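Local coordinates for protein Cd1 (Flavonifractor plautii, PDB 7D39) that probably reduces the carbon–carbon double bond of flavones and flavonols with bound FMN, starting their breakdown in gut bacteria, at residues 137-142 against 166-171; 217-222 against 234-239. All blocks are in the same frame, centred on the assembly; numbering follows the deposited sequence.

The two contacts follow one another along the chain, contact 1 closing before contact 2 opens. Contact 1 (137-142 with 166-171) joins the last two strands of the five-stranded parallel sheet of the flavodoxin-like FMN domain. Contact 2 (217-222 with 234-239) joins two cysteine-bearing turns of the four-stranded antiparallel region that follows helix 184-202. The centres of contact 1 and contact 2 lie about 16 Å apart and their nearest atoms about 6 Å apart, without touching. Helix 153-162 serves both: Ile-139, Phe-141, Val-168 and Asn-171 pack on it from the sheet, and Leu-235 reaches it from contact 2. The small antiparallel region is thereby seated against the flavin-binding core.

Contact 1: residues 137-142 against 166-171; sequences KVISFM and WKVIDN
Ser-140 OG is gripped twice: it accepts a hydrogen bond from Asp-170 N (2.8 Å) and donates one to a water, which donates to Asp-170 OD2 at 2.8 Å. Its place anti to the carbonyl carbon (chi1 -75°) puts OG beside the backbone N and close to Asp-170 N. Asp-170 OD2 is also bound by Asn-196 of helix 184-202. This grip sits at a beta bulge, where one extra residue in 166-171 shifts the register between the Ile-139 and Phe-141 pairings. Before it the strands, their short axes within 6° of parallel, pair through Lys-167 N to Lys-137 O (2.9 Å), Ile-139 N to Lys-167 O and Ile-169 N to Ile-139 O; after it Phe-141 N turns to Asp-170 O (2.9 Å), standing above that carbonyl plane. Lys-137 CB sits over the five-membered ring of Trp-166, 3.7 Å from its centroid, in a CH-pi contact. A bend of Lys-137 at chi3 (-53°) lays CE 3.5 Å from Trp-166 CZ2, and a second at chi4 sends NZ to hydrogen-bond Ala-80 O. Ile-139 CD1 meets the indole at its edge. On the opposite sheet face Val-138 CB packs on Ile-169 CG1 (3.8 Å). The pairing joins the strands of the beta-alpha-beta unit whose helix, 153-162, covers the Ile-139 face. The hydroxyl thus takes up the second of two consecutive N-H groups that the bulge directs at strand 138-144.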
ATOM      1  N   LYS A 137     -10.988  -2.580   6.843  1.00 27.23           N
ATOM      2  CA  LYS A 137     -10.018  -1.873   7.677  1.00 31.65           C
ATOM      3  C   LYS A 137      -9.753  -0.493   7.089  1.00 30.33           C
ATOM      4  O   LYS A 137      -9.820  -0.302   5.870  1.00 28.31           O
ATOM      5  CB  LYS A 137      -8.689  -2.653   7.809  1.00 25.41           C
ATOM      6  CG  LYS A 137      -7.823  -2.198   8.996  1.00 28.73           C
ATOM      7  CD  LYS A 137      -6.525  -2.981   9.114  1.00 28.55           C
ATOM      8  CE  LYS A 137      -6.759  -4.487   9.131  1.00 23.72           C
ATOM      9  NZ  LYS A 137      -7.708  -4.909  10.207  1.00 32.29           N
ATOM     10  N   VAL A 138      -9.449   0.472   7.970  1.00 25.33           N
ATOM     11  CA  VAL A 138      -9.060   1.820   7.557  1.00 25.15           C
ATOM     12  C   VAL A 138      -7.591   2.038   7.888  1.00 25.84           C
ATOM     13  O   VAL A 138      -7.066   1.483   8.860  1.00 24.37           O
ATOM     14  CB  VAL A 138      -9.920   2.923   8.218  1.00 29.21           C
ATOM     15  CG1 VAL A 138     -11.364   2.891   7.699  1.00 27.02           C
ATOM     16  CG2 VAL A 138      -9.882   2.790   9.724  1.00 34.42           C
ATOM     17  N   ILE A 139      -6.930   2.863   7.073  1.00 23.83           N
ATOM     18  CA  ILE A 139      -5.504   3.130   7.202  1.00 23.45           C
ATOM     19  C   ILE A 139      -5.234   4.553   6.735  1.00 24.21           C
ATOM     20  O   ILE A 139      -5.863   5.043   5.793  1.00 25.56           O
ATOM     21  CB  ILE A 139      -4.653   2.112   6.405  1.00 26.85           C
ATOM     22  CG1 ILE A 139      -3.153   2.341   6.644  1.00 21.51           C
ATOM     23  CG2 ILE A 139      -4.998   2.180   4.903  1.00 22.32           C
ATOM     24  CD1 ILE A 139      -2.286   1.094   6.442  1.00 20.90           C
ATOM     25  N   SER A 140      -4.297   5.214   7.405  1.00 23.98           N
ATOM     26  CA  SER A 140      -3.822   6.525   7.004  1.00 22.70           C
ATOM     27  C   SER A 140      -2.303   6.523   6.994  1.00 25.40           C
ATOM     28  O   SER A 140      -1.657   5.782   7.745  1.00 21.48           O
ATOM     29  CB  SER A 140      -4.348   7.617   7.930  1.00 23.40           C
ATOM     30  OG  SER A 140      -5.727   7.867   7.664  1.00 24.27           O
ATOM     31  N   PHE A 141      -1.740   7.363   6.133  1.00 21.70           N
ATOM     32  CA  PHE A 141      -0.305   7.426   5.927  1.00 21.00           C
ATOM     33  C   PHE A 141       0.191   8.847   6.114  1.00 21.17           C
ATOM     34  O   PHE A 141      -0.502   9.814   5.795  1.00 21.78           O
ATOM     35  CB  PHE A 141       0.069   6.955   4.524  1.00 20.61           C
ATOM     36  CG  PHE A 141      -0.329   5.534   4.237  1.00 20.44           C
ATOM     37  CD1 PHE A 141       0.427   4.486   4.725  1.00 19.92           C
ATOM     38  CD2 PHE A 141      -1.439   5.255   3.467  1.00 20.89           C
ATOM     39  CE1 PHE A 141       0.075   3.181   4.451  1.00 23.61           C
ATOM     40  CE2 PHE A 141      -1.788   3.938   3.171  1.00 20.78           C
ATOM     41  CZ  PHE A 141      -1.040   2.913   3.676  1.00 20.26           C
HETATM   42  N   MSE A 142       1.408   8.958   6.611  1.00 20.71           N
HETATM   43  CA  MSE A 142       2.104  10.229   6.638  1.00 20.80           C
HETATM   44  C   MSE A 142       3.487   9.954   6.087  1.00 20.74           C
HETATM   45  O   MSE A 142       4.129   9.009   6.515  1.00 22.14           O
HETATM   46  CB  MSE A 142       2.171  10.790   8.053  1.00 21.11           C
HETATM   47  CG  MSE A 142       0.815  10.971   8.714  1.00 23.60           C
HETATM   48 SE   MSE A 142       0.971  11.814  10.498  1.00 31.62          SE
HETATM   49  CE  MSE A 142       1.550  10.242  11.500  1.00 21.83           C
ATOM     50  N   TRP A 166      -7.787  -1.889   1.703  1.00 23.44           N
ATOM     51  CA  TRP A 166      -8.102  -1.117   2.894  1.00 24.11           C
ATOM     52  C   TRP A 166      -8.489   0.306   2.515  1.00 27.63           C
ATOM     53  O   TRP A 166      -7.984   0.875   1.542  1.00 26.91           O
ATOM     54  CB  TRP A 166      -6.903  -1.094   3.839  1.00 28.43           C
ATOM     55  CG  TRP A 166      -6.640  -2.399   4.478  1.00 22.84           C
ATOM     56  CD1 TRP A 166      -7.490  -3.451   4.551  1.00 23.35           C
ATOM     57  CD2 TRP A 166      -5.441  -2.799   5.138  1.00 23.55           C
ATOM     58  NE1 TRP A 166      -6.909  -4.477   5.228  1.00 23.08           N
ATOM     59  CE2 TRP A 166      -5.642  -4.108   5.595  1.00 22.38           C
ATOM     60  CE3 TRP A 166      -4.221  -2.173   5.398  1.00 26.53           C
ATOM     61  CZ2 TRP A 166      -4.666  -4.814   6.291  1.00 21.99           C
ATOM     62  CZ3 TRP A 166      -3.253  -2.872   6.092  1.00 28.30           C
ATOM     63  CH2 TRP A 166      -3.482  -4.183   6.531  1.00 23.07           C
ATOM     64  N   LYS A 167      -9.386   0.895   3.298  1.00 24.86           N
ATOM     65  CA  LYS A 167      -9.898   2.221   2.970  1.00 25.44           C
ATOM     66  C   LYS A 167      -8.951   3.288   3.518  1.00 24.98           C
ATOM     67  O   LYS A 167      -8.779   3.417   4.733  1.00 28.09           O
ATOM     68  CB  LYS A 167     -11.311   2.395   3.514  1.00 27.55           C
ATOM     69  CG  LYS A 167     -11.850   3.812   3.360  1.00 37.14           C
ATOM     70  CD  LYS A 167     -13.243   3.937   3.944  1.00 49.65           C
ATOM     71  CE  LYS A 167     -14.307   3.344   3.025  1.00 55.47           C
ATOM     72  NZ  LYS A 167     -15.318   2.544   3.785  1.00 54.92           N
ATOM     73  N   VAL A 168      -8.338   4.054   2.618  1.00 26.65           N
ATOM     74  CA  VAL A 168      -7.423   5.122   3.005  1.00 29.32           C
ATOM     75  C   VAL A 168      -8.215   6.307   3.543  1.00 27.62           C
ATOM     76  O   VAL A 168      -9.164   6.774   2.912  1.00 26.03           O
ATOM     77  CB  VAL A 168      -6.554   5.535   1.806  1.00 25.87           C
ATOM     78  CG1 VAL A 168      -5.576   6.659   2.177  1.00 23.57           C
ATOM     79  CG2 VAL A 168      -5.781   4.349   1.282  1.00 23.12           C
ATOM     80  N   ILE A 169      -7.812   6.825   4.702  1.00 27.42           N
ATOM     81  CA  ILE A 169      -8.507   7.997   5.221  1.00 25.97           C
ATOM     82  C   ILE A 169      -7.699   9.262   4.946  1.00 33.22           C
ATOM     83  O   ILE A 169      -8.203  10.211   4.329  1.00 31.89           O
ATOM     84  CB  ILE A 169      -8.836   7.832   6.713  1.00 26.66           C
ATOM     85  CG1 ILE A 169      -9.593   6.519   6.939  1.00 26.44           C
ATOM     86  CG2 ILE A 169      -9.641   9.032   7.225  1.00 27.28           C
ATOM     87  CD1 ILE A 169     -10.973   6.458   6.277  1.00 27.40           C
ATOM     88  N   ASP A 170      -6.445   9.280   5.381  1.00 28.27           N
ATOM     89  CA  ASP A 170      -5.525  10.352   5.046  1.00 24.76           C
ATOM     90  C   ASP A 170      -4.274   9.780   4.390  1.00 27.74           C
ATOM     91  O   ASP A 170      -3.924   8.620   4.603  1.00 29.90           O
ATOM     92  CB  ASP A 170      -5.149  11.173   6.288  1.00 24.89           C
ATOM     93  CG  ASP A 170      -6.214  12.204   6.630  1.00 33.52           C
ATOM     94  OD1 ASP A 170      -6.398  13.130   5.812  1.00 28.19           O
ATOM     95  OD2 ASP A 170      -6.865  12.070   7.694  1.00 26.48           O
ATOM     96  N   ASN A 171      -3.602  10.609   3.571  1.00 23.66           N
ATOM     97  CA  ASN A 171      -2.383  10.206   2.876  1.00 24.43           C
ATOM     98  C   ASN A 171      -1.550  11.479   2.672  1.00 22.87           C
ATOM     99  O   ASN A 171      -1.500  12.083   1.603  1.00 26.15           O
ATOM    100  CB  ASN A 171      -2.695   9.497   1.559  1.00 22.80           C
ATOM    101  CG  ASN A 171      -1.483   8.909   0.941  1.00 24.18           C
ATOM    102  OD1 ASN A 171      -0.379   9.129   1.422  1.00 25.91           O
ATOM    103  ND2 ASN A 171      -1.662   8.155  -0.136  1.00 27.48           N
TER
HETATM  104  O   HOH W   1      -6.686   9.747   9.266  1.00 28.94           O

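Contact 2: residues 217-222 against 234-239; sequences PHCHSR and CLCGLE
A disulfide is modelled between Cys-219 SG and Cys-236 SG, 2.1 Å apart, where the two turns come closest. Neither the torsion about the S-S bond, -41°, nor chi1 of Cys-219, -9°, which nearly eclipses SG with the backbone N, is usual for a disulfide. The same SG is also modelled as bonded to Cys-216 and Cys-233. One sulfur cannot form three disulfides at once, so the individual bonds are doubtful. Sulfur also meets an aromatic ring: Cys-236 SG lies at the edge of the His-218 imidazole, near its plane and 3.6 Å from CD2. NE2 of that ring is hydrogen-bonded to Asp-263 OD1, which limits its rotation. The remaining contacts are apolar. Leu-238 CD1 touches His-218 CB at 3.6 Å, the two side chains crossing at about a right angle. Leu-235 CB lies 4.1 Å from both Cys-219 CB and Ser-221 CB; its side chain continues onto Met-159 and Leu-162 of helix 153-162. Each turn has helical backbone angles up to its second cysteine, then a residue of positive phi, His-220 or Gly-237. Two such Cys-X-X-Cys turns facing each other are the hallmark of zinc-ribbon knuckles. Four converging cysteine sulfurs, with no metal modelled, are therefore consistent with a metal site, probably for zinc, whose cysteines are here modelled as disulfides.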
ATOM      1  N   PRO A 217      -9.994  10.991 -10.304  1.00 31.30           N
ATOM      2  CA  PRO A 217     -11.206  11.081  -9.477  1.00 32.01           C
ATOM      3  C   PRO A 217     -11.494   9.804  -8.716  1.00 35.00           C
ATOM      4  O   PRO A 217     -12.242   9.828  -7.730  1.00 38.16           O
ATOM      5  CB  PRO A 217     -12.311  11.381 -10.498  1.00 33.54           C
ATOM      6  CG  PRO A 217     -11.594  11.739 -11.783  1.00 33.70           C
ATOM      7  CD  PRO A 217     -10.288  11.036 -11.742  1.00 32.31           C
ATOM      8  N   HIS A 218     -10.915   8.700  -9.118  1.00 34.71           N
ATOM      9  CA  HIS A 218     -11.160   7.435  -8.467  1.00 29.88           C
ATOM     10  C   HIS A 218     -10.077   7.103  -7.432  1.00 31.72           C
ATOM     11  O   HIS A 218     -10.399   6.813  -6.325  1.00 35.36           O
ATOM     12  CB  HIS A 218     -11.288   6.362  -9.536  1.00 32.62           C
ATOM     13  CG  HIS A 218     -11.327   4.974  -9.013  1.00 31.44           C
ATOM     14  ND1 HIS A 218     -12.449   4.420  -8.462  1.00 37.28           N
ATOM     15  CD2 HIS A 218     -10.371   4.027  -8.948  1.00 30.41           C
ATOM     16  CE1 HIS A 218     -12.189   3.188  -8.086  1.00 37.85           C
ATOM     17  NE2 HIS A 218     -10.934   2.927  -8.370  1.00 33.37           N
ATOM     18  N   CYS A 219      -8.812   7.212  -7.843  1.00 27.73           N
ATOM     19  CA  CYS A 219      -7.558   6.919  -7.081  1.00 38.81           C
ATOM     20  C   CYS A 219      -7.296   8.052  -6.019  1.00 26.45           C
ATOM     21  O   CYS A 219      -6.980   7.778  -4.895  1.00 25.76           O
ATOM     22  CB  CYS A 219      -6.286   6.598  -8.012  1.00 25.74           C
ATOM     23  SG  CYS A 219      -6.271   6.342  -9.873  1.00 26.48           S
ATOM     24  N   HIS A 220      -7.497   9.298  -6.417  1.00 27.26           N
ATOM     25  CA  HIS A 220      -7.012  10.571  -5.844  1.00 31.21           C
ATOM     26  C   HIS A 220      -5.555  10.877  -6.048  1.00 28.14           C
ATOM     27  O   HIS A 220      -5.067  11.866  -5.609  1.00 26.37           O
ATOM     28  CB  HIS A 220      -7.446  10.893  -4.408  1.00 28.99           C
ATOM     29  CG  HIS A 220      -8.901  10.752  -4.179  1.00 37.86           C
ATOM     30  ND1 HIS A 220      -9.427   9.809  -3.342  1.00 41.47           N
ATOM     31  CD2 HIS A 220      -9.950  11.428  -4.689  1.00 34.05           C
ATOM     32  CE1 HIS A 220     -10.736   9.905  -3.348  1.00 36.77           C
ATOM     33  NE2 HIS A 220     -11.074  10.880  -4.156  1.00 37.08           N
ATOM     34  N   SER A 221      -4.913  10.018  -6.787  1.00 25.87           N
ATOM     35  CA  SER A 221      -3.540  10.106  -7.173  1.00 25.13           C
ATOM     36  C   SER A 221      -3.220  11.328  -8.003  1.00 25.77           C
ATOM     37  O   SER A 221      -4.039  11.813  -8.707  1.00 26.82           O
ATOM     38  CB  SER A 221      -3.209   8.860  -7.960  1.00 24.60           C
ATOM     39  OG  SER A 221      -1.912   8.872  -8.398  1.00 38.54           O
ATOM     40  N   ARG A 222      -1.992  11.781  -7.911  1.00 25.29           N
ATOM     41  CA  ARG A 222      -1.438  12.738  -8.823  1.00 30.59           C
ATOM     42  C   ARG A 222      -0.314  12.215  -9.716  1.00 28.95           C
ATOM     43  O   ARG A 222       0.307  12.964 -10.404  1.00 25.53           O
ATOM     44  CB  ARG A 222      -0.996  13.981  -8.057  1.00 28.83           C
ATOM     45  CG  ARG A 222      -2.081  14.638  -7.239  1.00 26.57           C
ATOM     46  CD  ARG A 222      -1.650  15.968  -6.705  1.00 26.80           C
ATOM     47  NE  ARG A 222      -2.725  16.620  -6.001  1.00 34.45           N
ATOM     48  CZ  ARG A 222      -3.493  17.569  -6.522  1.00 34.32           C
ATOM     49  NH1 ARG A 222      -3.306  17.970  -7.743  1.00 32.29           N
ATOM     50  NH2 ARG A 222      -4.438  18.097  -5.828  1.00 31.24           N
ATOM     51  N   CYS A 234      -1.025   5.918 -11.942  1.00 32.40           N
ATOM     52  CA  CYS A 234       0.024   5.054 -11.401  1.00 22.84           C
ATOM     53  C   CYS A 234      -0.419   4.266 -10.170  1.00 22.37           C
ATOM     54  O   CYS A 234       0.221   3.271  -9.827  1.00 25.70           O
ATOM     55  CB  CYS A 234       1.259   5.878 -11.066  1.00 25.15           C
ATOM     56  SG  CYS A 234       2.194   6.324 -12.509  1.00 26.12           S
ATOM     57  N   LEU A 235      -1.501   4.660  -9.511  1.00 23.26           N
ATOM     58  CA  LEU A 235      -2.010   3.908  -8.356  1.00 24.24           C
ATOM     59  C   LEU A 235      -3.025   2.865  -8.816  1.00 28.93           C
ATOM     60  O   LEU A 235      -2.800   1.664  -8.674  1.00 24.91           O
ATOM     61  CB  LEU A 235      -2.633   4.856  -7.326  1.00 22.79           C
ATOM     62  CG  LEU A 235      -3.189   4.188  -6.062  1.00 23.08           C
ATOM     63  CD1 LEU A 235      -2.145   3.266  -5.421  1.00 21.64           C
ATOM     64  CD2 LEU A 235      -3.660   5.239  -5.051  1.00 22.91           C
ATOM     65  N   CYS A 236      -4.149   3.323  -9.369  1.00 31.74           N
ATOM     66  CA  CYS A 236      -5.290   2.459  -9.628  1.00 31.54           C
ATOM     67  C   CYS A 236      -5.305   1.873 -11.043  1.00 31.04           C
ATOM     68  O   CYS A 236      -6.091   0.962 -11.315  1.00 25.18           O
ATOM     69  CB  CYS A 236      -6.581   3.237  -9.332  1.00 29.21           C
ATOM     70  SG  CYS A 236      -7.135   4.524 -10.505  1.00 31.93           S
ATOM     71  N   GLY A 237      -4.453   2.353 -11.943  1.00 31.67           N
ATOM     72  CA  GLY A 237      -4.302   1.717 -13.231  1.00 31.12           C
ATOM     73  C   GLY A 237      -5.363   2.045 -14.252  1.00 34.97           C
ATOM     74  O   GLY A 237      -5.305   1.507 -15.367  1.00 31.48           O
ATOM     75  N   LEU A 238      -6.336   2.889 -13.915  1.00 33.71           N
ATOM     76  CA  LEU A 238      -7.288   3.351 -14.910  1.00 33.87           C
ATOM     77  C   LEU A 238      -6.539   3.976 -16.077  1.00 32.97           C
ATOM     78  O   LEU A 238      -5.552   4.689 -15.889  1.00 36.13           O
ATOM     79  CB  LEU A 238      -8.259   4.358 -14.295  1.00 29.76           C
ATOM     80  CG  LEU A 238      -9.355   3.772 -13.405  1.00 33.50           C
ATOM     81  CD1 LEU A 238     -10.008   4.840 -12.559  1.00 31.66           C
ATOM     82  CD2 LEU A 238     -10.403   3.067 -14.247  1.00 34.05           C
ATOM     83  N   GLU A 239      -7.001   3.677 -17.285  1.00 31.25           N
ATOM     84  CA  GLU A 239      -6.410   4.167 -18.531  1.00 40.27           C
ATOM     85  C   GLU A 239      -7.354   5.188 -19.161  1.00 42.40           C
ATOM     86  O   GLU A 239      -8.527   4.889 -19.415  1.00 42.99           O
ATOM     87  CB  GLU A 239      -6.139   3.005 -19.489  1.00 36.24           C
ATOM     88  CG  GLU A 239      -5.532   1.790 -18.777  1.00 31.88           C
ATOM     89  CD  GLU A 239      -4.883   0.781 -19.719  1.00 37.88           C
ATOM     90  OE1 GLU A 239      -5.188   0.782 -20.930  1.00 44.77           O
ATOM     91  OE2 GLU A 239      -4.056  -0.014 -19.235  1.00 39.80           O
TER